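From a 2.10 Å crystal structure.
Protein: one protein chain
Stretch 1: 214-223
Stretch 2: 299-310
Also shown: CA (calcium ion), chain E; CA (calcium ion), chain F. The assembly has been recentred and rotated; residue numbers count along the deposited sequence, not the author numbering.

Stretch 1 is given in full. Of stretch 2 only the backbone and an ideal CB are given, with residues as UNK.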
ATOM      1  N   ASP A 214      -9.665  -7.104 -21.934  1.00 47.68           N
ATOM      2  CA  ASP A 214     -10.421  -8.322 -21.728  1.00 47.55           C
ATOM      3  C   ASP A 214      -9.475  -9.507 -21.930  1.00 48.68           C
ATOM      4  O   ASP A 214      -8.728  -9.581 -22.944  1.00 47.80           O
ATOM      5  CB  ASP A 214     -11.612  -8.400 -22.681  1.00 47.73           C
ATOM      6  CG  ASP A 214     -12.655  -9.413 -22.246  1.00 47.33           C
ATOM      7  OD1 ASP A 214     -12.518 -10.086 -21.136  1.00 45.75           O
ATOM      8  OD2 ASP A 214     -13.627  -9.511 -23.010  1.00 46.23           O
ATOM      9  N   GLU A 215      -9.484 -10.408 -20.941  1.00 49.03           N
ATOM     10  CA  GLU A 215      -8.675 -11.625 -21.011  1.00 50.88           C
ATOM     11  C   GLU A 215      -9.577 -12.855 -21.056  1.00 50.92           C
ATOM     12  O   GLU A 215     -10.693 -12.786 -20.614  1.00 50.96           O
ATOM     13  CB  GLU A 215      -7.729 -11.701 -19.834  1.00 51.39           C
ATOM     14  CG  GLU A 215      -6.624 -10.651 -19.856  1.00 52.71           C
ATOM     15  CD  GLU A 215      -5.713 -10.829 -18.634  1.00 53.83           C
ATOM     16  OE1 GLU A 215      -6.040 -10.381 -17.506  1.00 52.07           O
ATOM     17  OE2 GLU A 215      -4.669 -11.460 -18.798  1.00 56.50           O
ATOM     18  N   PRO A 216      -9.106 -13.958 -21.653  1.00 52.23           N
ATOM     19  CA  PRO A 216     -10.011 -15.070 -21.881  1.00 53.15           C
ATOM     20  C   PRO A 216     -10.212 -15.909 -20.612  1.00 54.14           C
ATOM     21  O   PRO A 216      -9.418 -16.801 -20.334  1.00 53.27           O
ATOM     22  CB  PRO A 216      -9.334 -15.855 -22.989  1.00 54.15           C
ATOM     23  CG  PRO A 216      -7.877 -15.541 -22.858  1.00 54.59           C
ATOM     24  CD  PRO A 216      -7.808 -14.136 -22.340  1.00 53.37           C
ATOM     25  N   ASP A 217     -11.248 -15.572 -19.845  1.00 54.67           N
ATOM     26  CA  ASP A 217     -11.562 -16.311 -18.623  1.00 57.08           C
ATOM     27  C   ASP A 217     -13.046 -16.513 -18.378  1.00 58.21           C
ATOM     28  O   ASP A 217     -13.428 -16.793 -17.261  1.00 57.54           O
ATOM     29  CB  ASP A 217     -10.963 -15.571 -17.420  1.00 57.85           C
ATOM     30  CG  ASP A 217     -11.554 -14.172 -17.217  1.00 58.72           C
ATOM     31  OD1 ASP A 217     -12.308 -13.614 -18.072  1.00 58.88           O
ATOM     32  OD2 ASP A 217     -11.235 -13.618 -16.160  1.00 61.08           O
ATOM     33  N   LEU A 218     -13.865 -16.373 -19.411  1.00 64.14           N
ATOM     34  CA  LEU A 218     -15.264 -16.682 -19.326  1.00 64.05           C
ATOM     35  C   LEU A 218     -15.551 -17.697 -20.410  1.00 64.20           C
ATOM     36  O   LEU A 218     -15.084 -17.568 -21.578  1.00 60.95           O
ATOM     37  CB  LEU A 218     -16.086 -15.411 -19.510  1.00 63.94           C
ATOM     38  CG  LEU A 218     -15.939 -14.356 -18.417  1.00 64.40           C
ATOM     39  CD1 LEU A 218     -16.639 -13.083 -18.838  1.00 64.28           C
ATOM     40  CD2 LEU A 218     -16.558 -14.868 -17.113  1.00 65.81           C
ATOM     41  N   ASP A 219     -16.322 -18.713 -20.042  1.00 64.78           N
ATOM     42  CA  ASP A 219     -16.671 -19.778 -20.972  1.00 66.09           C
ATOM     43  C   ASP A 219     -17.680 -19.277 -22.023  1.00 65.72           C
ATOM     44  O   ASP A 219     -18.340 -18.266 -21.805  1.00 65.69           O
ATOM     45  CB  ASP A 219     -17.229 -21.007 -20.215  1.00 68.45           C
ATOM     46  CG  ASP A 219     -16.134 -21.813 -19.477  1.00 69.75           C
ATOM     47  OD1 ASP A 219     -14.922 -21.645 -19.761  1.00 68.09           O
ATOM     48  OD2 ASP A 219     -16.502 -22.627 -18.607  1.00 70.79           O
ATOM     49  N   PRO A 220     -17.786 -19.981 -23.165  1.00 64.86           N
ATOM     50  CA  PRO A 220     -18.824 -19.684 -24.162  1.00 64.99           C
ATOM     51  C   PRO A 220     -20.233 -20.058 -23.722  1.00 68.32           C
ATOM     52  O   PRO A 220     -20.391 -20.974 -22.927  1.00 69.25           O
ATOM     53  CB  PRO A 220     -18.428 -20.565 -25.336  1.00 63.59           C
ATOM     54  CG  PRO A 220     -17.761 -21.722 -24.691  1.00 63.69           C
ATOM     55  CD  PRO A 220     -16.965 -21.137 -23.563  1.00 63.87           C
ATOM     56  N   ARG A 221     -21.241 -19.371 -24.261  1.00 70.92           N
ATOM     57  CA  ARG A 221     -22.661 -19.639 -23.946  1.00 74.47           C
ATOM     58  C   ARG A 221     -23.518 -19.828 -25.187  1.00 73.67           C
ATOM     59  O   ARG A 221     -23.504 -19.002 -26.102  1.00 71.88           O
ATOM     60  CB  ARG A 221     -23.253 -18.478 -23.170  1.00 77.77           C
ATOM     61  CG  ARG A 221     -22.837 -18.447 -21.727  1.00 81.87           C
ATOM     62  CD  ARG A 221     -23.230 -17.118 -21.105  1.00 86.29           C
ATOM     63  NE  ARG A 221     -23.678 -17.283 -19.720  1.00 92.14           N
ATOM     64  CZ  ARG A 221     -24.852 -17.803 -19.330  1.00 93.76           C
ATOM     65  NH1 ARG A 221     -25.114 -17.901 -18.031  1.00 96.99           N
ATOM     66  NH2 ARG A 221     -25.756 -18.242 -20.210  1.00 93.42           N
ATOM     67  N   PHE A 222     -24.306 -20.887 -25.190  1.00 73.85           N
ATOM     68  CA  PHE A 222     -25.262 -21.105 -26.263  1.00 74.73           C
ATOM     69  C   PHE A 222     -26.293 -19.980 -26.325  1.00 77.94           C
ATOM     70  O   PHE A 222     -26.643 -19.391 -25.317  1.00 78.01           O
ATOM     71  CB  PHE A 222     -25.952 -22.453 -26.095  1.00 74.47           C
ATOM     72  CG  PHE A 222     -25.063 -23.604 -26.425  1.00 73.11           C
ATOM     73  CD1 PHE A 222     -24.935 -24.040 -27.741  1.00 70.79           C
ATOM     74  CD2 PHE A 222     -24.325 -24.237 -25.431  1.00 73.68           C
ATOM     75  CE1 PHE A 222     -24.105 -25.092 -28.050  1.00 68.81           C
ATOM     76  CE2 PHE A 222     -23.468 -25.285 -25.747  1.00 71.62           C
ATOM     77  CZ  PHE A 222     -23.369 -25.715 -27.052  1.00 69.26           C
ATOM     78  N   ILE A 223     -26.747 -19.683 -27.532  1.00 80.31           N
ATOM     79  CA  ILE A 223     -27.712 -18.615 -27.780  1.00 82.90           C
ATOM     80  C   ILE A 223     -29.098 -18.936 -27.199  1.00 87.07           C
ATOM     81  O   ILE A 223     -29.774 -18.042 -26.715  1.00 86.81           O
ATOM     82  CB  ILE A 223     -27.785 -18.332 -29.318  1.00 82.63           C
ATOM     83  CG1 ILE A 223     -26.457 -17.743 -29.807  1.00 79.78           C
ATOM     84  CG2 ILE A 223     -28.937 -17.404 -29.685  1.00 85.36           C
ATOM     85  CD1 ILE A 223     -25.923 -16.592 -28.973  1.00 79.08           C
ATOM     86  N   UNK A 299     -25.970 -34.533 -27.098  1.00 75.61           N
ATOM     87  CA  UNK A 299     -25.184 -33.543 -26.371  1.00 74.10           C
ATOM     88  C   UNK A 299     -24.132 -32.883 -27.293  1.00 70.93           C
ATOM     89  O   UNK A 299     -23.265 -33.562 -27.832  1.00 69.03           O
ATOM     90  CB  UNK A 299     -24.502 -34.198 -25.168  1.00 74.10           C
ATOM     91  N   UNK A 300     -24.225 -31.559 -27.418  1.00 69.34           N
ATOM     92  CA  UNK A 300     -23.300 -30.737 -28.154  1.00 67.62           C
ATOM     93  C   UNK A 300     -22.422 -29.943 -27.181  1.00 67.00           C
ATOM     94  O   UNK A 300     -22.910 -29.286 -26.236  1.00 63.14           O
ATOM     95  CB  UNK A 300     -24.053 -29.802 -29.102  1.00 67.62           C
ATOM     96  N   UNK A 301     -21.122 -30.004 -27.455  1.00 63.96           N
ATOM     97  CA  UNK A 301     -20.108 -29.318 -26.677  1.00 64.95           C
ATOM     98  C   UNK A 301     -19.495 -28.274 -27.595  1.00 63.78           C
ATOM     99  O   UNK A 301     -19.150 -28.592 -28.720  1.00 60.55           O
ATOM    100  CB  UNK A 301     -19.056 -30.283 -26.128  1.00 64.95           C
ATOM    101  N   UNK A 302     -19.433 -27.033 -27.114  1.00 64.16           N
ATOM    102  CA  UNK A 302     -18.814 -25.917 -27.798  1.00 62.16           C
ATOM    103  C   UNK A 302     -17.529 -25.614 -27.065  1.00 61.63           C
ATOM    104  O   UNK A 302     -17.521 -25.530 -25.859  1.00 61.77           O
ATOM    105  CB  UNK A 302     -19.735 -24.696 -27.855  1.00 62.16           C
ATOM    106  N   UNK A 303     -16.452 -25.420 -27.810  1.00 60.34           N
ATOM    107  CA  UNK A 303     -15.121 -25.195 -27.259  1.00 60.71           C
ATOM    108  C   UNK A 303     -14.496 -24.015 -28.010  1.00 60.06           C
ATOM    109  O   UNK A 303     -14.483 -23.992 -29.248  1.00 59.36           O
ATOM    110  CB  UNK A 303     -14.252 -26.450 -27.370  1.00 60.71           C
ATOM    111  N   UNK A 304     -13.985 -23.042 -27.262  1.00 60.51           N
ATOM    112  CA  UNK A 304     -13.260 -21.929 -27.836  1.00 60.17           C
ATOM    113  C   UNK A 304     -11.987 -22.454 -28.465  1.00 61.36           C
ATOM    114  O   UNK A 304     -11.470 -23.488 -28.072  1.00 61.13           O
ATOM    115  CB  UNK A 304     -12.955 -20.862 -26.783  1.00 60.17           C
ATOM    116  N   UNK A 305     -11.487 -21.749 -29.458  1.00 63.35           N
ATOM    117  CA  UNK A 305     -10.327 -22.240 -30.184  1.00 64.11           C
ATOM    118  C   UNK A 305      -9.052 -22.061 -29.398  1.00 63.59           C
ATOM    119  O   UNK A 305      -8.170 -22.888 -29.481  1.00 63.70           O
ATOM    120  CB  UNK A 305     -10.206 -21.531 -31.534  1.00 64.11           C
ATOM    121  N   UNK A 306      -8.962 -20.990 -28.626  1.00 62.21           N
ATOM    122  CA  UNK A 306      -7.809 -20.737 -27.785  1.00 62.34           C
ATOM    123  C   UNK A 306      -8.085 -21.124 -26.340  1.00 63.10           C
ATOM    124  O   UNK A 306      -9.236 -21.102 -25.880  1.00 60.95           O
ATOM    125  CB  UNK A 306      -7.404 -19.264 -27.870  1.00 62.34           C
ATOM    126  N   UNK A 307      -7.005 -21.471 -25.640  1.00 64.60           N
ATOM    127  CA  UNK A 307      -7.083 -21.869 -24.242  1.00 66.91           C
ATOM    128  C   UNK A 307      -7.311 -20.631 -23.418  1.00 66.38           C
ATOM    129  O   UNK A 307      -6.915 -19.545 -23.801  1.00 66.52           O
ATOM    130  CB  UNK A 307      -5.821 -22.606 -23.790  1.00 66.91           C
ATOM    131  N   UNK A 308      -7.933 -20.808 -22.270  1.00 67.24           N
ATOM    132  CA  UNK A 308      -8.150 -19.712 -21.352  1.00 67.49           C
ATOM    133  C   UNK A 308      -6.851 -19.316 -20.651  1.00 68.46           C
ATOM    134  O   UNK A 308      -5.815 -19.925 -20.882  1.00 68.37           O
ATOM    135  CB  UNK A 308      -9.218 -20.089 -20.324  1.00 67.49           C
ATOM    136  N   UNK A 309      -6.907 -18.278 -19.829  1.00 69.61           N
ATOM    137  CA  UNK A 309      -5.741 -17.802 -19.073  1.00 72.28           C
ATOM    138  C   UNK A 309      -5.060 -18.854 -18.187  1.00 74.38           C
ATOM    139  O   UNK A 309      -3.887 -18.716 -17.887  1.00 74.88           O
ATOM    140  CB  UNK A 309      -6.169 -16.626 -18.193  1.00 72.28           C
ATOM    141  N   UNK A 310      -5.798 -19.875 -17.767  1.00 75.79           N
ATOM    142  CA  UNK A 310      -5.246 -20.950 -16.949  1.00 80.35           C
ATOM    143  C   UNK A 310      -4.712 -22.111 -17.785  1.00 80.39           C
ATOM    144  O   UNK A 310      -4.389 -23.151 -17.223  1.00 81.57           O
ATOM    145  CB  UNK A 310      -6.313 -21.463 -15.980  1.00 80.35           C
TER
HETATM  146 CA    CA E1004     -12.567 -11.888 -19.663  1.00 49.17          CA
HETATM  147 CA    CA F1005     -13.797 -17.032 -23.425  1.00 55.54          CA

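Position 299 has nothing of stretch 1 near its ideal CB, so many side chains would do. It is Gln 299, whose OE1 is hydrogen-bonded elsewhere in the structure.

Position 300 points its CB toward stretch 1, 4.6 Å from Phe 222 CZ. Strand angles and an aromatic neighbour suit an apolar side chain, such as valine, isoleucine or leucine. It is Val 300, with chi1 in t. Its CG1 lies 4.1 Å from Phe 222 CZ.

Position 301 points away, as expected from alternation along a strand. The extended backbone would suit a beta-branched residue. It is Thr 301, whose OG1 is hydrogen-bonded elsewhere in the structure.

Position 302 points toward stretch 1 again. The ideal CB is already 3.9 Å from Phe 222 CZ and 4.8 Å from Pro 220 CG. With both so near, a small apolar residue fits well. It is Ala 302. Its CB packs against the ring, 3.8 Å from Phe 222 CZ.

Position 303 points away, with nothing of stretch 1 near its CB. Polar or beta-branched residues would all be acceptable. It is Thr 303.

Position 304 is the most telling. Its CB points toward stretch 1, 5.1 Å from Pro 220 CD, and the chain F calcium lies beyond. Leu 218 O binds that ion at 2.3 Å. The cation invites another oxygen ligand, best an acid, though an amide could serve. The ideal CB is 5.2 Å from the calcium, which favours the longer glutamate over aspartate. It is Glu 304. OE1 and OE2 both bind the calcium, at 2.4 and 2.5 Å. Glu 304 OE2 also sits 3.3 Å from Leu 218 O; the two oxygens meet because they share the metal.

Positions 305, 306 and 307 have no atom of stretch 1 within 5.5 Å of their CB atoms. Polar or charged residues would suit the first two. They are Lys 305 and Asn 306. Position 307 points away, so polar and apolar side chains would both do. It is Leu 307, whose backbone O lies 4.2 Å from Pro 216 CG.

Position 308 has its CB sideways, tight against Pro 216 O at 3.3 Å. Asp 219 offers a carboxylate further off, so a short polar residue is plausible. It is Asn 308. Water 1 donates to Asp 219 OD1 and accepts a weak hydrogen bond from Asn 308 ND2.

Position 309 donates its backbone N to Pro 216 O at 3.0 Å, so proline is disfavoured. Its sideways CB lies near Pro 216 and Asp 217, and an apolar side chain could cover their carbons. It is Ile 309. CG2 meets Pro 216 CD at 3.8 Å, and CD1 meets Asp 217 CB at 3.9 Å.

Position 310 has nothing of stretch 1 near its CB, so polar, charged or aromatic side chains could stand here. It is Tyr 310, its ring end nearer stretch 1 but not in contact. Its N gives Asn 308 OD1 a weak hydrogen bond.

Stretch 2, residues 299-310: QVTATEKNLNIY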
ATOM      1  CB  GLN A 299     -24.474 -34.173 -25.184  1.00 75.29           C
ATOM      2  CG  GLN A 299     -23.948 -33.140 -24.191  1.00 76.32           C
ATOM      3  CD  GLN A 299     -23.142 -33.776 -23.085  1.00 77.53           C
ATOM      4  OE1 GLN A 299     -22.264 -34.592 -23.350  1.00 77.20           O
ATOM      5  NE2 GLN A 299     -23.440 -33.419 -21.838  1.00 79.72           N
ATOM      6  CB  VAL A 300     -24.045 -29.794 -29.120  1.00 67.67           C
ATOM      7  CG1 VAL A 300     -23.089 -28.797 -29.760  1.00 64.94           C
ATOM      8  CG2 VAL A 300     -24.736 -30.605 -30.202  1.00 67.78           C
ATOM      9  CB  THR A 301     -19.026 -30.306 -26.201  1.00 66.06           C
ATOM     10  OG1 THR A 301     -19.623 -31.234 -25.294  1.00 68.88           O
ATOM     11  CG2 THR A 301     -17.882 -29.602 -25.508  1.00 66.49           C
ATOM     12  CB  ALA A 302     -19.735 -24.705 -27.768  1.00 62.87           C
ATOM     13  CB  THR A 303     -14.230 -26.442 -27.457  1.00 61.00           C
ATOM     14  OG1 THR A 303     -14.906 -27.611 -26.982  1.00 63.44           O
ATOM     15  CG2 THR A 303     -12.928 -26.308 -26.737  1.00 62.08           C
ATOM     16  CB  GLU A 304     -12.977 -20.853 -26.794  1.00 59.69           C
ATOM     17  CG  GLU A 304     -14.261 -20.169 -26.341  1.00 60.24           C
ATOM     18  CD  GLU A 304     -14.090 -19.137 -25.242  1.00 59.88           C
ATOM     19  OE1 GLU A 304     -12.985 -18.644 -25.004  1.00 62.21           O
ATOM     20  OE2 GLU A 304     -15.093 -18.736 -24.644  1.00 60.07           O
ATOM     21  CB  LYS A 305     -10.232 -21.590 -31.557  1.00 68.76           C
ATOM     22  CG  LYS A 305     -11.250 -22.179 -32.533  1.00 71.74           C
ATOM     23  CD  LYS A 305     -10.936 -21.887 -34.003  1.00 74.71           C
ATOM     24  CE  LYS A 305      -9.815 -22.750 -34.549  1.00 76.06           C
ATOM     25  NZ  LYS A 305      -9.490 -22.343 -35.949  1.00 79.27           N
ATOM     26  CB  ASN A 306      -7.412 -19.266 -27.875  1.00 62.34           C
ATOM     27  CG  ASN A 306      -7.036 -18.876 -29.296  1.00 63.56           C
ATOM     28  OD1 ASN A 306      -7.857 -18.376 -30.066  1.00 63.24           O
ATOM     29  ND2 ASN A 306      -5.821 -19.196 -29.674  1.00 64.24           N
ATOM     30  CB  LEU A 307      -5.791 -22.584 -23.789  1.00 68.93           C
ATOM     31  CG  LEU A 307      -5.414 -23.871 -24.552  1.00 69.57           C
ATOM     32  CD1 LEU A 307      -4.097 -24.419 -24.022  1.00 71.79           C
ATOM     33  CD2 LEU A 307      -6.498 -24.934 -24.491  1.00 68.98           C
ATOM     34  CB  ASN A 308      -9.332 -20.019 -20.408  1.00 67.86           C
ATOM     35  CG  ASN A 308      -9.051 -21.133 -19.377  1.00 70.11           C
ATOM     36  OD1 ASN A 308      -7.911 -21.507 -19.078  1.00 70.82           O
ATOM     37  ND2 ASN A 308     -10.121 -21.630 -18.805  1.00 69.56           N
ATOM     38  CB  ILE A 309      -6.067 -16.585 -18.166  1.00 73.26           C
ATOM     39  CG1 ILE A 309      -7.175 -16.891 -17.147  1.00 74.35           C
ATOM     40  CG2 ILE A 309      -6.462 -15.385 -19.009  1.00 72.86           C
ATOM     41  CD1 ILE A 309      -7.330 -15.796 -16.120  1.00 75.35           C
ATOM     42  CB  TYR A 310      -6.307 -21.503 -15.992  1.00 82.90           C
ATOM     43  CG  TYR A 310      -7.055 -20.469 -15.181  1.00 85.44           C
ATOM     44  CD1 TYR A 310      -6.377 -19.489 -14.448  1.00 87.90           C
ATOM     45  CD2 TYR A 310      -8.450 -20.489 -15.126  1.00 87.34           C
ATOM     46  CE1 TYR A 310      -7.074 -18.544 -13.702  1.00 90.33           C
ATOM     47  CE2 TYR A 310      -9.157 -19.559 -14.376  1.00 89.61           C
ATOM     48  CZ  TYR A 310      -8.472 -18.594 -13.666  1.00 91.16           C
ATOM     49  OH  TYR A 310      -9.201 -17.689 -12.929  1.00 94.20           O
TER
HETATM   50  O   HOH W   1     -12.740 -19.651 -19.905  1.00 50.93           O
HETATM   51  O   HOH W   2     -14.156 -10.644 -18.409  1.00 39.08           O
HETATM   52  O   HOH W   3     -11.994 -18.218 -22.077  1.00 42.90           O
HETATM   53  O   HOH W   4     -12.135 -15.823 -24.842  1.00 41.62           O
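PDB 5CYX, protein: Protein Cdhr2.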